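Local coordinates for protein monosaccharide-transporting ATPase (Actinobacillus succinogenes, PDB 5DTE) that probably serves as the periplasmic sugar-binding component of an ABC transporter, and holds beta-D-allopyranose in its pocket, at residues D58-V63 against I81-D86; G75-M80 against I96-A101. One frame throughout, in Å; residues are numbered along the deposited sequence.

Overall arrangement
Contacts 1 and 2 lie on the same helix, 70-82, in the lobe built on the six-stranded parallel sheet, with their centres 12 Å apart. Contact 1 joins the chain leaving that helix to edge strand 58-63; contact 2 sets the middle of the helix against the start of helix 99-105. They meet directly: Ile81 CD1 lies 3.7 Å from Ala101 O, and Gln62 of contact 1 packs against Leu76 and Met80 of contact 2. Neither supplies a residue of the allose pocket. In contact 2 the side chain of Phe98 is about 12 Å from the bound sugar, whereas pocket residues Lys34 and Asp116 each directly follow a strand of the sheet.

Contact 1. Residues D58-V63 against I81-D86; sequences DLIVQV and IAKKVD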
ATOM      1  N   ASP A  58       9.972 -13.368  19.462  1.00 24.07           N
ATOM      2  CA  ASP A  58       9.047 -14.435  19.068  1.00 36.56           C
ATOM      3  C   ASP A  58       7.881 -13.811  18.311  1.00 34.95           C
ATOM      4  O   ASP A  58       7.105 -13.063  18.893  1.00 34.95           O
ATOM      5  CB  ASP A  58       8.544 -15.233  20.285  1.00 46.65           C
ATOM      6  CG  ASP A  58       9.469 -16.411  20.658  1.00 64.80           C
ATOM      7  OD1 ASP A  58      10.363 -16.779  19.851  1.00 64.83           O
ATOM      8  OD2 ASP A  58       9.297 -16.976  21.764  1.00 72.13           O
ATOM      9  N   LEU A  59       7.764 -14.114  17.016  1.00 38.78           N
ATOM     10  CA  LEU A  59       6.810 -13.420  16.131  1.00 33.68           C
ATOM     11  C   LEU A  59       5.589 -14.251  15.686  1.00 29.93           C
ATOM     12  O   LEU A  59       5.729 -15.336  15.115  1.00 22.56           O
ATOM     13  CB  LEU A  59       7.534 -12.913  14.887  1.00 23.81           C
ATOM     14  CG  LEU A  59       6.604 -12.129  13.978  1.00 18.17           C
ATOM     15  CD1 LEU A  59       6.393 -10.744  14.573  1.00 13.70           C
ATOM     16  CD2 LEU A  59       7.164 -12.062  12.572  1.00 27.19           C
ATOM     17  N   ILE A  60       4.396 -13.712  15.925  1.00 29.82           N
ATOM     18  CA  ILE A  60       3.152 -14.445  15.697  1.00 30.04           C
ATOM     19  C   ILE A  60       2.313 -13.860  14.579  1.00 29.72           C
ATOM     20  O   ILE A  60       1.595 -12.884  14.791  1.00 31.06           O
ATOM     21  CB  ILE A  60       2.280 -14.477  16.964  1.00 26.05           C
ATOM     22  CG1 ILE A  60       3.144 -14.658  18.213  1.00 29.88           C
ATOM     23  CG2 ILE A  60       1.234 -15.557  16.855  1.00 15.08           C
ATOM     24  CD1 ILE A  60       2.340 -15.022  19.436  1.00 30.67           C
ATOM     25  N   VAL A  61       2.372 -14.474  13.400  1.00 35.34           N
ATOM     26  CA  VAL A  61       1.623 -13.990  12.237  1.00 34.59           C
ATOM     27  C   VAL A  61       0.249 -14.644  12.093  1.00 38.80           C
ATOM     28  O   VAL A  61       0.127 -15.868  12.062  1.00 39.28           O
ATOM     29  CB  VAL A  61       2.406 -14.216  10.930  1.00 18.02           C
ATOM     30  CG1 VAL A  61       1.558 -13.814   9.752  1.00 15.97           C
ATOM     31  CG2 VAL A  61       3.716 -13.438  10.960  1.00  8.18           C
ATOM     32  N   GLN A  62      -0.786 -13.815  12.020  1.00 40.49           N
ATOM     33  CA  GLN A  62      -2.136 -14.289  11.741  1.00 35.68           C
ATOM     34  C   GLN A  62      -2.717 -13.424  10.655  1.00 27.07           C
ATOM     35  O   GLN A  62      -2.622 -12.206  10.702  1.00 31.55           O
ATOM     36  CB  GLN A  62      -3.035 -14.250  12.977  1.00 30.93           C
ATOM     37  CG  GLN A  62      -2.438 -14.885  14.218  1.00 32.80           C
ATOM     38  CD  GLN A  62      -3.498 -15.524  15.093  1.00 38.59           C
ATOM     39  OE1 GLN A  62      -4.661 -15.626  14.697  1.00 45.34           O
ATOM     40  NE2 GLN A  62      -3.102 -15.968  16.281  1.00 32.18           N
ATOM     41  N   VAL A  63      -3.334 -14.066   9.681  1.00 18.79           N
ATOM     42  CA  VAL A  63      -3.824 -13.382   8.512  1.00 10.13           C
ATOM     43  C   VAL A  63      -5.338 -13.508   8.484  1.00 25.51           C
ATOM     44  O   VAL A  63      -5.889 -14.539   8.869  1.00 33.29           O
ATOM     45  CB  VAL A  63      -3.155 -13.968   7.265  1.00  9.59           C
ATOM     46  CG1 VAL A  63      -3.733 -13.432   5.983  1.00 10.40           C
ATOM     47  CG2 VAL A  63      -1.681 -13.670   7.342  1.00 24.22           C
ATOM     48  N   ILE A  81      -4.856  -9.454  22.495  1.00 15.67           N
ATOM     49  CA  ILE A  81      -5.082  -8.758  23.763  1.00 16.79           C
ATOM     50  C   ILE A  81      -5.417  -9.778  24.853  1.00 26.85           C
ATOM     51  O   ILE A  81      -4.855  -9.739  25.948  1.00 29.23           O
ATOM     52  CB  ILE A  81      -6.227  -7.692  23.635  1.00 15.86           C
ATOM     53  CG1 ILE A  81      -5.800  -6.554  22.700  1.00 19.48           C
ATOM     54  CG2 ILE A  81      -6.575  -7.068  24.964  1.00  8.55           C
ATOM     55  CD1 ILE A  81      -6.927  -5.614  22.312  1.00  9.78           C
ATOM     56  N   ALA A  82      -6.318 -10.701  24.529  1.00 35.95           N
ATOM     57  CA  ALA A  82      -6.756 -11.746  25.459  1.00 27.52           C
ATOM     58  C   ALA A  82      -5.606 -12.639  25.889  1.00 20.81           C
ATOM     59  O   ALA A  82      -5.538 -13.052  27.033  1.00 18.11           O
ATOM     60  CB  ALA A  82      -7.857 -12.589  24.830  1.00 21.50           C
ATOM     61  N   LYS A  83      -4.699 -12.920  24.961  1.00 36.32           N
ATOM     62  CA  LYS A  83      -3.536 -13.768  25.230  1.00 39.98           C
ATOM     63  C   LYS A  83      -2.414 -13.008  25.938  1.00 31.12           C
ATOM     64  O   LYS A  83      -1.397 -13.605  26.313  1.00 23.80           O
ATOM     65  CB  LYS A  83      -3.005 -14.374  23.926  1.00 43.77           C
ATOM     66  CG  LYS A  83      -3.958 -15.355  23.244  1.00 46.01           C
ATOM     67  CD  LYS A  83      -3.360 -15.909  21.953  1.00 40.61           C
ATOM     68  CE  LYS A  83      -1.930 -16.396  22.161  1.00 35.83           C
ATOM     69  NZ  LYS A  83      -1.330 -16.880  20.884  1.00 37.47           N
ATOM     70  N   LYS A  84      -2.622 -11.704  26.134  1.00 29.51           N
ATOM     71  CA  LYS A  84      -1.633 -10.809  26.737  1.00 23.44           C
ATOM     72  C   LYS A  84      -0.281 -10.999  26.059  1.00 30.53           C
ATOM     73  O   LYS A  84       0.732 -11.340  26.674  1.00 23.29           O
ATOM     74  CB  LYS A  84      -1.523 -11.030  28.241  1.00 16.27           C
ATOM     75  CG  LYS A  84      -2.725 -10.563  29.040  1.00 25.76           C
ATOM     76  CD  LYS A  84      -2.367 -10.525  30.518  1.00 34.07           C
ATOM     77  CE  LYS A  84      -3.473  -9.944  31.384  1.00 40.75           C
ATOM     78  NZ  LYS A  84      -2.922  -9.086  32.491  1.00 40.67           N
ATOM     79  N   VAL A  85      -0.303 -10.795  24.755  1.00 33.69           N
ATOM     80  CA  VAL A  85       0.896 -10.759  23.953  1.00 36.57           C
ATOM     81  C   VAL A  85       1.688  -9.481  24.351  1.00 24.00           C
ATOM     82  O   VAL A  85       1.131  -8.560  24.967  1.00 26.66           O
ATOM     83  CB  VAL A  85       0.493 -10.819  22.457  1.00 19.56           C
ATOM     84  CG1 VAL A  85       0.077  -9.454  21.945  1.00 30.77           C
ATOM     85  CG2 VAL A  85       1.562 -11.451  21.607  1.00 17.89           C
ATOM     86  N   ASP A  86       2.983  -9.422  24.052  1.00 17.92           N
ATOM     87  CA  ASP A  86       3.794  -8.289  24.524  1.00 26.82           C
ATOM     88  C   ASP A  86       3.581  -7.002  23.704  1.00 24.13           C
ATOM     89  O   ASP A  86       3.534  -5.898  24.262  1.00 18.39           O
ATOM     90  CB  ASP A  86       5.274  -8.676  24.537  1.00 34.45           C
ATOM     91  CG  ASP A  86       5.589  -9.737  25.579  1.00 49.65           C
ATOM     92  OD1 ASP A  86       5.196  -9.564  26.758  1.00 57.14           O
ATOM     93  OD2 ASP A  86       6.221 -10.751  25.220  1.00 52.47           O
TER
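Ile60 meets Val85 and Lys83 through one atom, its terminal methyl CD1. The methyl lies 4.3 Å from Val85 CG2 and 4.4 Å from Lys83 NZ, and the directions from CD1 to these two neighbours are about 92° apart, so they approach it at nearly a right angle. Ile60 can reach them because its outer torsion is extended: CD1 is anti to CA (chi2 -166°), which carries the methyl out from a strand whose nearest CA, across to Val85, is still 9.3 Å away. The contact with Val85 is apolar. Lys83 reaches the methyl with the tip of its chain, NZ, after a bend about CG-CD (chi3 48°); this is van der Waals proximity to a methyl, and only 108 Å² is buried in all. Lys83 is solvent-exposed, whereas Val85 is buried. The turn that presents these two side chains is a Schellman motif. Lys84 takes a positive phi, its N bonds to Ile81 O at 3.0 Å, and Val85 N probably closes the outer bond to Met80 O. The reversal places Val85 against both Met80 of the helix and Gln28 of strand 28-33 and leads into strand 87-90, with Asp86 OD2 accepting a bond from Gln28 N. On the other side of strand 58-63, Leu59 and Val61 pack on helix 39-54, while the strand's backbone pairs with strand 28-33. Strand 58-63, helix 70-82 and strand 87-90 thus form a beta-alpha-beta crossover that passes over strand 28-33, the arrangement of the Rossmann-like lobe in periplasmic sugar-binding proteins.

Contact 2. Residues G75-M80 against I96-A101; sequences GLVENM and IAFIPA
This is a buried, apolar contact between the middle of helix 70-82 and the turn and first residues of helix 99-105, on the outer layer of the lobe built on the six-stranded sheet. All three touching residues, Val77, Phe98 and Ala101, are buried, and 132 Å² is lost between the segments. Val77 works with both branches. Its CG2 comes to the rim of the Phe98 ring, near the ring plane, at 4.3 Å from CE2; its CG1, which stands anti to the backbone N (chi1 170°), lies 4.4 Å from Ala101 CB. One valine therefore spans two residues three positions apart in the partner. Ala101, with no more than a methyl, directs it at Val77, while Phe98 sets out to the side and presents the CD2-CE2 edge of its ring. The chain before helix 99-105 is shaped by a type I turn from Ile96 to Ile99, closed by Ile99 N bonding to Ile96 O at 3.1 Å; the amides of Ile96 and Ala97 are both held by Asp94 OD2. Beyond Val77, the Phe98 ring also packs on Thr70, Leu73 and Val74, so it lies along the preceding turns of helix 70-82, and Val77 itself also touches Leu32 of strand 28-33. Glu78 is peripheral: its OE2 stays 4.6 Å from Ala101 CB. With methyl groups meeting a ring edge and another methyl, the two segments are joined here by dispersion and the burial of apolar surface, without polar pairing between them.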
ATOM      1  N   GLY A  75     -11.399  -9.349  15.286  1.00 21.33           N
ATOM      2  CA  GLY A  75     -11.433 -10.615  15.985  1.00 25.57           C
ATOM      3  C   GLY A  75     -10.036 -10.998  16.401  1.00 19.13           C
ATOM      4  O   GLY A  75      -9.789 -11.279  17.555  1.00 22.70           O
ATOM      5  N   LEU A  76      -9.111 -10.950  15.454  1.00 26.91           N
ATOM      6  CA  LEU A  76      -7.723 -11.333  15.685  1.00 28.89           C
ATOM      7  C   LEU A  76      -6.979 -10.438  16.679  1.00 30.42           C
ATOM      8  O   LEU A  76      -6.193 -10.932  17.498  1.00 28.31           O
ATOM      9  CB  LEU A  76      -6.970 -11.342  14.355  1.00 24.52           C
ATOM     10  CG  LEU A  76      -7.524 -12.326  13.341  1.00 18.32           C
ATOM     11  CD1 LEU A  76      -6.775 -12.178  12.026  1.00 23.51           C
ATOM     12  CD2 LEU A  76      -7.437 -13.742  13.897  1.00  9.33           C
ATOM     13  N   VAL A  77      -7.196  -9.126  16.591  1.00 24.75           N
ATOM     14  CA  VAL A  77      -6.508  -8.210  17.487  1.00 16.10           C
ATOM     15  C   VAL A  77      -6.873  -8.516  18.924  1.00 21.34           C
ATOM     16  O   VAL A  77      -6.000  -8.701  19.771  1.00 24.21           O
ATOM     17  CB  VAL A  77      -6.838  -6.755  17.197  1.00 11.82           C
ATOM     18  CG1 VAL A  77      -6.288  -5.874  18.314  1.00 12.78           C
ATOM     19  CG2 VAL A  77      -6.259  -6.345  15.875  1.00  7.44           C
ATOM     20  N   GLU A  78      -8.174  -8.589  19.180  1.00 20.58           N
ATOM     21  CA  GLU A  78      -8.693  -8.843  20.517  1.00 27.09           C
ATOM     22  C   GLU A  78      -8.225 -10.186  21.095  1.00 31.48           C
ATOM     23  O   GLU A  78      -8.008 -10.304  22.307  1.00 36.16           O
ATOM     24  CB  GLU A  78     -10.214  -8.770  20.490  1.00 20.63           C
ATOM     25  CG  GLU A  78     -10.681  -7.493  19.844  1.00 31.27           C
ATOM     26  CD  GLU A  78     -12.180  -7.340  19.829  1.00 42.68           C
ATOM     27  OE1 GLU A  78     -12.905  -8.360  19.701  1.00 36.43           O
ATOM     28  OE2 GLU A  78     -12.626  -6.177  19.946  1.00 52.20           O
ATOM     29  N   ASN A  79      -8.067 -11.187  20.234  1.00 24.03           N
ATOM     30  CA  ASN A  79      -7.512 -12.460  20.666  1.00 30.74           C
ATOM     31  C   ASN A  79      -6.150 -12.228  21.298  1.00 27.87           C
ATOM     32  O   ASN A  79      -5.887 -12.677  22.404  1.00 36.92           O
ATOM     33  CB  ASN A  79      -7.392 -13.445  19.498  1.00 41.96           C
ATOM     34  CG  ASN A  79      -8.743 -13.800  18.884  1.00 56.34           C
ATOM     35  OD1 ASN A  79      -9.797 -13.480  19.437  1.00 51.30           O
ATOM     36  ND2 ASN A  79      -8.713 -14.471  17.731  1.00 67.16           N
ATOM     37  N   MET A  80      -5.302 -11.494  20.591  1.00 24.13           N
ATOM     38  CA  MET A  80      -3.947 -11.202  21.047  1.00 16.55           C
ATOM     39  C   MET A  80      -3.936 -10.403  22.361  1.00 18.73           C
ATOM     40  O   MET A  80      -3.108 -10.649  23.236  1.00 30.98           O
ATOM     41  CB  MET A  80      -3.190 -10.457  19.942  1.00 20.30           C
ATOM     42  CG  MET A  80      -3.114 -11.215  18.605  1.00 18.59           C
ATOM     43  SD  MET A  80      -2.284 -12.830  18.792  1.00 34.56           S
ATOM     44  CE  MET A  80      -3.685 -13.982  18.741  1.00 15.52           C
ATOM     45  N   ILE A  96     -11.860   3.164  10.838  1.00 34.67           N
ATOM     46  CA  ILE A  96     -12.665   3.496  12.000  1.00 29.62           C
ATOM     47  C   ILE A  96     -13.000   2.289  12.872  1.00 32.74           C
ATOM     48  O   ILE A  96     -12.960   2.370  14.100  1.00 15.68           O
ATOM     49  CB  ILE A  96     -13.942   4.192  11.540  1.00 27.60           C
ATOM     50  CG1 ILE A  96     -13.553   5.506  10.868  1.00 24.21           C
ATOM     51  CG2 ILE A  96     -14.908   4.394  12.704  1.00 30.37           C
ATOM     52  CD1 ILE A  96     -14.696   6.426  10.583  1.00 38.53           C
ATOM     53  N   ALA A  97     -13.294   1.163  12.229  1.00 34.81           N
ATOM     54  CA  ALA A  97     -13.701  -0.060  12.922  1.00 32.24           C
ATOM     55  C   ALA A  97     -12.746  -0.518  14.014  1.00 29.16           C
ATOM     56  O   ALA A  97     -13.178  -1.099  15.005  1.00 32.54           O
ATOM     57  CB  ALA A  97     -13.880  -1.166  11.922  1.00 32.22           C
ATOM     58  N   PHE A  98     -11.454  -0.260  13.830  1.00 28.56           N
ATOM     59  CA  PHE A  98     -10.434  -0.724  14.776  1.00 30.65           C
ATOM     60  C   PHE A  98     -10.178   0.189  15.975  1.00 26.64           C
ATOM     61  O   PHE A  98      -9.357  -0.126  16.827  1.00 32.37           O
ATOM     62  CB  PHE A  98      -9.112  -0.956  14.042  1.00 30.01           C
ATOM     63  CG  PHE A  98      -9.123  -2.174  13.168  1.00 29.12           C
ATOM     64  CD1 PHE A  98      -9.661  -2.118  11.893  1.00 27.27           C
ATOM     65  CD2 PHE A  98      -8.613  -3.380  13.628  1.00 26.85           C
ATOM     66  CE1 PHE A  98      -9.685  -3.234  11.092  1.00 26.25           C
ATOM     67  CE2 PHE A  98      -8.631  -4.500  12.834  1.00 28.38           C
ATOM     68  CZ  PHE A  98      -9.167  -4.428  11.558  1.00 31.45           C
ATOM     69  N   ILE A  99     -10.868   1.316  16.055  1.00 20.92           N
ATOM     70  CA  ILE A  99     -10.649   2.217  17.178  1.00 22.94           C
ATOM     71  C   ILE A  99     -11.038   1.607  18.544  1.00 26.96           C
ATOM     72  O   ILE A  99     -10.259   1.698  19.486  1.00 33.31           O
ATOM     73  CB  ILE A  99     -11.392   3.549  16.959  1.00 19.27           C
ATOM     74  CG1 ILE A  99     -10.652   4.375  15.917  1.00 17.83           C
ATOM     75  CG2 ILE A  99     -11.522   4.334  18.254  1.00 16.55           C
ATOM     76  CD1 ILE A  99     -11.317   5.687  15.652  1.00 22.54           C
ATOM     77  N   PRO A 100     -12.224   0.975  18.663  1.00 25.68           N
ATOM     78  CA  PRO A 100     -12.510   0.394  19.981  1.00 21.67           C
ATOM     79  C   PRO A 100     -11.523  -0.697  20.342  1.00 26.30           C
ATOM     80  O   PRO A 100     -11.253  -0.915  21.524  1.00 29.15           O
ATOM     81  CB  PRO A 100     -13.914  -0.180  19.816  1.00 15.80           C
ATOM     82  CG  PRO A 100     -14.502   0.591  18.698  1.00 21.09           C
ATOM     83  CD  PRO A 100     -13.371   0.821  17.752  1.00 24.11           C
ATOM     84  N   ALA A 101     -10.981  -1.354  19.322  1.00 26.09           N
ATOM     85  CA  ALA A 101      -9.972  -2.387  19.512  1.00 37.78           C
ATOM     86  C   ALA A 101      -8.685  -1.815  20.091  1.00 35.85           C
ATOM     87  O   ALA A 101      -8.127  -2.362  21.046  1.00 32.18           O
ATOM     88  CB  ALA A 101      -9.686  -3.088  18.195  1.00 48.67           C
TER